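Glucoamylase (Thermoanaerobacterium thermosaccharolyticum, PDB 1LF6) hydrolyses terminal alpha-1,4-linked glucose residues one after another from the non-reducing ends of starch-like chains, releasing beta-D-glucose. Local coordinates at residues Q434-A446 with Q500-D512. Sequence-based numbering, arbitrary orientation.
Sequences QERWEEIGGYSPA and QYYIRIAGLSDPD. With SO4 (sulfate ion), chain C.
The guanidinium of Arg504 has Ile440 CG2 packed over one face, toward its rim, while Glu435 OE2 and two waters lie at its edge. The Trp437 ring brings its own edge to the same group, CD1 standing 3.8 Å from Arg504 NH1; Arg436 CG lies over one face of the indole, whose NE1 bonds to Asp533. Arginine suits this place because a long chain, extended from CG to NE, ends in a flat group with several N-H bonds. NH1 forms salt bridges to Glu435 OE2 at 3.0 Å, almost perfectly straight (179°), and to Glu439 OE1 at 2.9 Å, more bent. A bend at chi2 (59°) brings the Glu435 carboxylate to Arg504, its plane nearly upright to the guanidinium (82°). Arg504 NH1 meets OE2 from above the carboxylate plane, and Trp437 N reaches the same oxygen from the opposite face. OE1 accepts from the backbone N of both Glu439 and Ile440. Water bridges Arg504 NE to Glu435 OE2, and a second joins NH2 to Glu439 OE1.

Farther along, Tyr443 and Ala506 form one antiparallel hydrogen-bonded pair (Tyr443 N to Ala506 O 2.8 Å, Ala506 N to Tyr443 O 2.9 Å). Gly442, lacking CB, lets Ala506 O come within 3.3 Å of its CA in a CA-H...O contact. Ile505 packs CG2 against Ile440 CG2 and CD1 against the Gly441 backbone. Tyr443 OH, Ser509 OG and, from outside, Lys431 hold a sulfate, probably from the crystallisation liquor.

Gripped at both oxygens, the carboxylate of Glu435 is probably fixed in orientation; Glu435 and Glu438 are the probable proton acceptor and donor of this family 15 (alpha/alpha) barrel.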
loop_
_atom_site.group_PDB
_atom_site.type_symbol
_atom_site.label_atom_id
_atom_site.label_comp_id
_atom_site.label_asym_id
_atom_site.label_seq_id
_atom_site.Cartn_x
_atom_site.Cartn_y
_atom_site.Cartn_z
ATOM N N GLN A 434 -13.598 13.913 12.487
ATOM C CA GLN A 434 -13.819 12.571 11.988
ATOM C C GLN A 434 -12.920 11.594 12.738
ATOM O O GLN A 434 -11.825 11.958 13.180
ATOM C CB GLN A 434 -13.563 12.510 10.476
ATOM C CG GLN A 434 -12.220 13.026 10.038
ATOM C CD GLN A 434 -12.155 13.307 8.542
ATOM O OE1 GLN A 434 -11.074 13.414 7.974
ATOM N NE2 GLN A 434 -13.313 13.439 7.906
ATOM N N GLU A 435 -13.411 10.369 12.919
ATOM C CA GLU A 435 -12.656 9.333 13.601
ATOM C C GLU A 435 -11.713 8.705 12.583
ATOM O O GLU A 435 -11.647 9.171 11.442
ATOM C CB GLU A 435 -13.601 8.301 14.224
ATOM C CG GLU A 435 -14.875 8.024 13.428
ATOM C CD GLU A 435 -14.599 7.515 12.018
ATOM O OE1 GLU A 435 -14.640 8.317 11.065
ATOM O OE2 GLU A 435 -14.338 6.308 11.867
ATOM N N ARG A 436 -10.997 7.653 12.964
ATOM C CA ARG A 436 -10.005 7.084 12.052
ATOM C C ARG A 436 -10.454 6.516 10.700
ATOM O O ARG A 436 -9.627 6.323 9.816
ATOM C CB ARG A 436 -9.132 6.068 12.796
ATOM C CG ARG A 436 -9.779 4.762 13.173
ATOM C CD ARG A 436 -8.754 3.897 13.901
ATOM N NE ARG A 436 -9.214 2.534 14.154
ATOM C CZ ARG A 436 -8.425 1.554 14.582
ATOM N NH1 ARG A 436 -8.915 0.338 14.783
ATOM N NH2 ARG A 436 -7.140 1.790 14.806
ATOM N N TRP A 437 -11.744 6.250 10.520
ATOM C CA TRP A 437 -12.195 5.745 9.232
ATOM C C TRP A 437 -12.470 6.938 8.305
ATOM O O TRP A 437 -12.847 6.766 7.147
ATOM C CB TRP A 437 -13.445 4.879 9.394
ATOM C CG TRP A 437 -13.234 3.658 10.272
ATOM C CD1 TRP A 437 -14.114 3.150 11.184
ATOM C CD2 TRP A 437 -12.073 2.805 10.321
ATOM N NE1 TRP A 437 -13.575 2.043 11.803
ATOM C CE2 TRP A 437 -12.326 1.810 11.292
ATOM C CE3 TRP A 437 -10.848 2.788 9.640
ATOM C CZ2 TRP A 437 -11.399 0.805 11.602
ATOM C CZ3 TRP A 437 -9.921 1.785 9.951
ATOM C CH2 TRP A 437 -10.205 0.810 10.923
ATOM N N GLU A 438 -12.272 8.143 8.842
ATOM C CA GLU A 438 -12.439 9.398 8.099
ATOM C C GLU A 438 -13.852 9.657 7.589
ATOM O O GLU A 438 -14.026 10.232 6.511
ATOM C CB GLU A 438 -11.481 9.410 6.911
ATOM C CG GLU A 438 -10.084 8.904 7.236
ATOM C CD GLU A 438 -9.116 9.116 6.094
ATOM O OE1 GLU A 438 -9.142 8.328 5.123
ATOM O OE2 GLU A 438 -8.338 10.090 6.160
ATOM N N GLU A 439 -14.861 9.269 8.361
ATOM C CA GLU A 439 -16.239 9.418 7.899
ATOM C C GLU A 439 -17.210 10.226 8.745
ATOM O O GLU A 439 -18.137 10.838 8.215
ATOM C CB GLU A 439 -16.834 8.022 7.685
ATOM C CG GLU A 439 -15.925 7.100 6.880
ATOM C CD GLU A 439 -16.423 5.665 6.841
ATOM O OE1 GLU A 439 -16.944 5.184 7.870
ATOM O OE2 GLU A 439 -16.273 5.011 5.789
ATOM N N ILE A 440 -17.013 10.242 10.051
ATOM C CA ILE A 440 -17.958 10.939 10.908
ATOM C C ILE A 440 -17.288 11.569 12.117
ATOM O O ILE A 440 -16.239 11.097 12.570
ATOM C CB ILE A 440 -19.036 9.945 11.378
ATOM C CG1 ILE A 440 -20.135 10.666 12.158
ATOM C CG2 ILE A 440 -18.385 8.838 12.202
ATOM C CD1 ILE A 440 -21.314 9.758 12.475
ATOM N N GLY A 441 -17.899 12.634 12.632
ATOM C CA GLY A 441 -17.358 13.319 13.790
ATOM C C GLY A 441 -18.134 13.080 15.070
ATOM O O GLY A 441 -19.216 12.490 15.061
ATOM N N GLY A 442 -17.575 13.557 16.177
ATOM C CA GLY A 442 -18.214 13.394 17.468
ATOM C C GLY A 442 -17.225 12.870 18.487
ATOM O O GLY A 442 -16.016 13.072 18.350
ATOM N N TYR A 443 -17.737 12.193 19.508
ATOM C CA TYR A 443 -16.892 11.631 20.550
ATOM C C TYR A 443 -16.659 10.159 20.245
ATOM O O TYR A 443 -17.589 9.350 20.256
ATOM C CB TYR A 443 -17.556 11.819 21.917
ATOM C CG TYR A 443 -17.836 13.272 22.204
ATOM C CD1 TYR A 443 -19.106 13.816 22.005
ATOM C CD2 TYR A 443 -16.807 14.127 22.603
ATOM C CE1 TYR A 443 -19.342 15.181 22.194
ATOM C CE2 TYR A 443 -17.030 15.488 22.790
ATOM C CZ TYR A 443 -18.295 16.009 22.583
ATOM O OH TYR A 443 -18.500 17.359 22.740
ATOM N N SER A 444 -15.403 9.838 19.952
ATOM C CA SER A 444 -14.980 8.486 19.600
ATOM C C SER A 444 -14.028 7.909 20.635
ATOM O O SER A 444 -13.041 8.549 20.998
ATOM C CB SER A 444 -14.269 8.519 18.246
ATOM O OG SER A 444 -13.465 7.367 18.060
ATOM N N PRO A 445 -14.309 6.692 21.131
ATOM C CA PRO A 445 -13.382 6.141 22.124
ATOM C C PRO A 445 -11.956 5.999 21.581
ATOM O O PRO A 445 -10.995 6.299 22.286
ATOM C CB PRO A 445 -14.024 4.799 22.512
ATOM C CG PRO A 445 -14.987 4.505 21.402
ATOM C CD PRO A 445 -15.514 5.851 21.002
ATOM N N ALA A 446 -11.819 5.569 20.329
ATOM C CA ALA A 446 -10.495 5.417 19.729
ATOM C C ALA A 446 -9.799 6.765 19.634
ATOM O O ALA A 446 -8.640 6.896 20.023
ATOM C CB ALA A 446 -10.603 4.790 18.339
ATOM N N GLN A 500 -25.194 -2.569 27.153
ATOM C CA GLN A 500 -24.056 -1.881 27.749
ATOM C C GLN A 500 -22.796 -2.086 26.914
ATOM O O GLN A 500 -22.312 -3.215 26.787
ATOM C CB GLN A 500 -23.820 -2.417 29.157
ATOM C CG GLN A 500 -24.976 -2.165 30.115
ATOM C CD GLN A 500 -25.047 -3.201 31.219
ATOM O OE1 GLN A 500 -25.740 -4.214 31.094
ATOM N NE2 GLN A 500 -24.314 -2.967 32.301
ATOM N N TYR A 501 -22.266 -0.999 26.359
ATOM C CA TYR A 501 -21.067 -1.070 25.519
ATOM C C TYR A 501 -20.634 0.285 24.970
ATOM O O TYR A 501 -21.429 1.223 24.903
ATOM C CB TYR A 501 -21.321 -2.005 24.330
ATOM C CG TYR A 501 -22.613 -1.724 23.573
ATOM C CD1 TYR A 501 -23.808 -2.346 23.937
ATOM C CD2 TYR A 501 -22.636 -0.844 22.483
ATOM C CE1 TYR A 501 -24.993 -2.110 23.233
ATOM C CE2 TYR A 501 -23.815 -0.600 21.775
ATOM C CZ TYR A 501 -24.990 -1.243 22.154
ATOM O OH TYR A 501 -26.149 -1.055 21.433
ATOM N N TYR A 502 -19.363 0.389 24.589
ATOM C CA TYR A 502 -18.867 1.613 23.974
ATOM C C TYR A 502 -19.440 1.591 22.563
ATOM O O TYR A 502 -19.463 0.538 21.919
ATOM C CB TYR A 502 -17.337 1.620 23.861
ATOM C CG TYR A 502 -16.597 1.835 25.166
ATOM C CD1 TYR A 502 -15.931 0.785 25.795
ATOM C CD2 TYR A 502 -16.576 3.089 25.776
ATOM C CE1 TYR A 502 -15.262 0.977 27.007
ATOM C CE2 TYR A 502 -15.915 3.293 26.986
ATOM C CZ TYR A 502 -15.262 2.230 27.599
ATOM O OH TYR A 502 -14.645 2.425 28.817
ATOM N N ILE A 503 -19.916 2.734 22.080
ATOM C CA ILE A 503 -20.448 2.781 20.732
ATOM C C ILE A 503 -19.349 3.302 19.814
ATOM O O ILE A 503 -18.302 3.733 20.288
ATOM C CB ILE A 503 -21.698 3.693 20.638
ATOM C CG1 ILE A 503 -21.349 5.148 20.980
ATOM C CG2 ILE A 503 -22.770 3.161 21.574
ATOM C CD1 ILE A 503 -22.574 6.099 20.979
ATOM N N ARG A 504 -19.573 3.250 18.506
ATOM C CA ARG A 504 -18.575 3.726 17.564
ATOM C C ARG A 504 -18.282 5.206 17.789
ATOM O O ARG A 504 -17.124 5.618 17.902
ATOM C CB ARG A 504 -19.046 3.533 16.123
ATOM C CG ARG A 504 -18.044 4.066 15.108
ATOM C CD ARG A 504 -18.529 3.954 13.679
ATOM N NE ARG A 504 -17.616 4.632 12.755
ATOM C CZ ARG A 504 -17.902 4.928 11.492
ATOM N NH1 ARG A 504 -17.004 5.550 10.736
ATOM N NH2 ARG A 504 -19.090 4.610 10.988
ATOM N N ILE A 505 -19.337 6.008 17.851
ATOM C CA ILE A 505 -19.155 7.434 18.054
ATOM C C ILE A 505 -20.458 8.106 18.488
ATOM O O ILE A 505 -21.535 7.793 17.983
ATOM C CB ILE A 505 -18.582 8.072 16.762
ATOM C CG1 ILE A 505 -18.096 9.498 17.036
ATOM C CG2 ILE A 505 -19.621 8.030 15.652
ATOM C CD1 ILE A 505 -17.125 10.010 15.991
ATOM N N ALA A 506 -20.345 9.000 19.465
ATOM C CA ALA A 506 -21.489 9.732 20.002
ATOM C C ALA A 506 -21.542 11.124 19.378
ATOM O O ALA A 506 -20.513 11.782 19.233
ATOM C CB ALA A 506 -21.364 9.843 21.522
ATOM N N GLY A 507 -22.740 11.571 19.015
ATOM C CA GLY A 507 -22.890 12.884 18.403
ATOM C C GLY A 507 -23.122 13.994 19.413
ATOM O O GLY A 507 -22.789 15.154 19.165
ATOM N N LEU A 508 -23.691 13.633 20.558
ATOM C CA LEU A 508 -23.979 14.583 21.624
ATOM C C LEU A 508 -23.113 14.265 22.834
ATOM O O LEU A 508 -22.176 13.473 22.747
ATOM C CB LEU A 508 -25.455 14.502 22.031
ATOM C CG LEU A 508 -26.497 14.868 20.970
ATOM C CD1 LEU A 508 -27.894 14.684 21.548
ATOM C CD2 LEU A 508 -26.294 16.302 20.520
ATOM N N SER A 509 -23.444 14.876 23.965
ATOM C CA SER A 509 -22.705 14.655 25.202
ATOM C C SER A 509 -23.371 13.582 26.052
ATOM O O SER A 509 -23.117 13.491 27.249
ATOM C CB SER A 509 -22.621 15.952 26.006
ATOM O OG SER A 509 -21.942 16.957 25.280
ATOM N N ASP A 510 -24.225 12.773 25.432
ATOM C CA ASP A 510 -24.922 11.714 26.151
ATOM C C ASP A 510 -25.109 10.494 25.253
ATOM O O ASP A 510 -25.953 10.486 24.360
ATOM C CB ASP A 510 -26.271 12.232 26.649
ATOM C CG ASP A 510 -27.078 11.167 27.361
ATOM O OD1 ASP A 510 -26.475 10.211 27.896
ATOM O OD2 ASP A 510 -28.317 11.296 27.396
ATOM N N PRO A 511 -24.316 9.438 25.492
ATOM C CA PRO A 511 -24.367 8.200 24.714
ATOM C C PRO A 511 -25.656 7.399 24.864
ATOM O O PRO A 511 -25.885 6.445 24.121
ATOM C CB PRO A 511 -23.140 7.440 25.206
ATOM C CG PRO A 511 -23.088 7.818 26.647
ATOM C CD PRO A 511 -23.366 9.311 26.613
ATOM N N ASP A 512 -26.499 7.779 25.817
ATOM C CA ASP A 512 -27.757 7.072 26.012
ATOM C C ASP A 512 -28.875 7.728 25.213
ATOM O O ASP A 512 -29.915 7.121 24.972
ATOM C CB ASP A 512 -28.141 7.041 27.493
ATOM C CG ASP A 512 -27.132 6.291 28.344
ATOM O OD1 ASP A 512 -26.764 5.159 27.975
ATOM O OD2 ASP A 512 -26.715 6.836 29.387
HETATM S S SO4 C . -22.046 18.380 22.129
HETATM O O1 SO4 C . -21.463 17.660 20.980
HETATM O O2 SO4 C . -22.654 19.645 21.655
HETATM O O3 SO4 C . -23.088 17.546 22.763
HETATM O O4 SO4 C . -20.992 18.680 23.117
HETATM O O HOH W 1 -14.970 4.845 13.866
HETATM O O HOH W 2 -19.557 5.833 8.470
HETATM O O HOH W 3 -14.721 5.575 16.580
#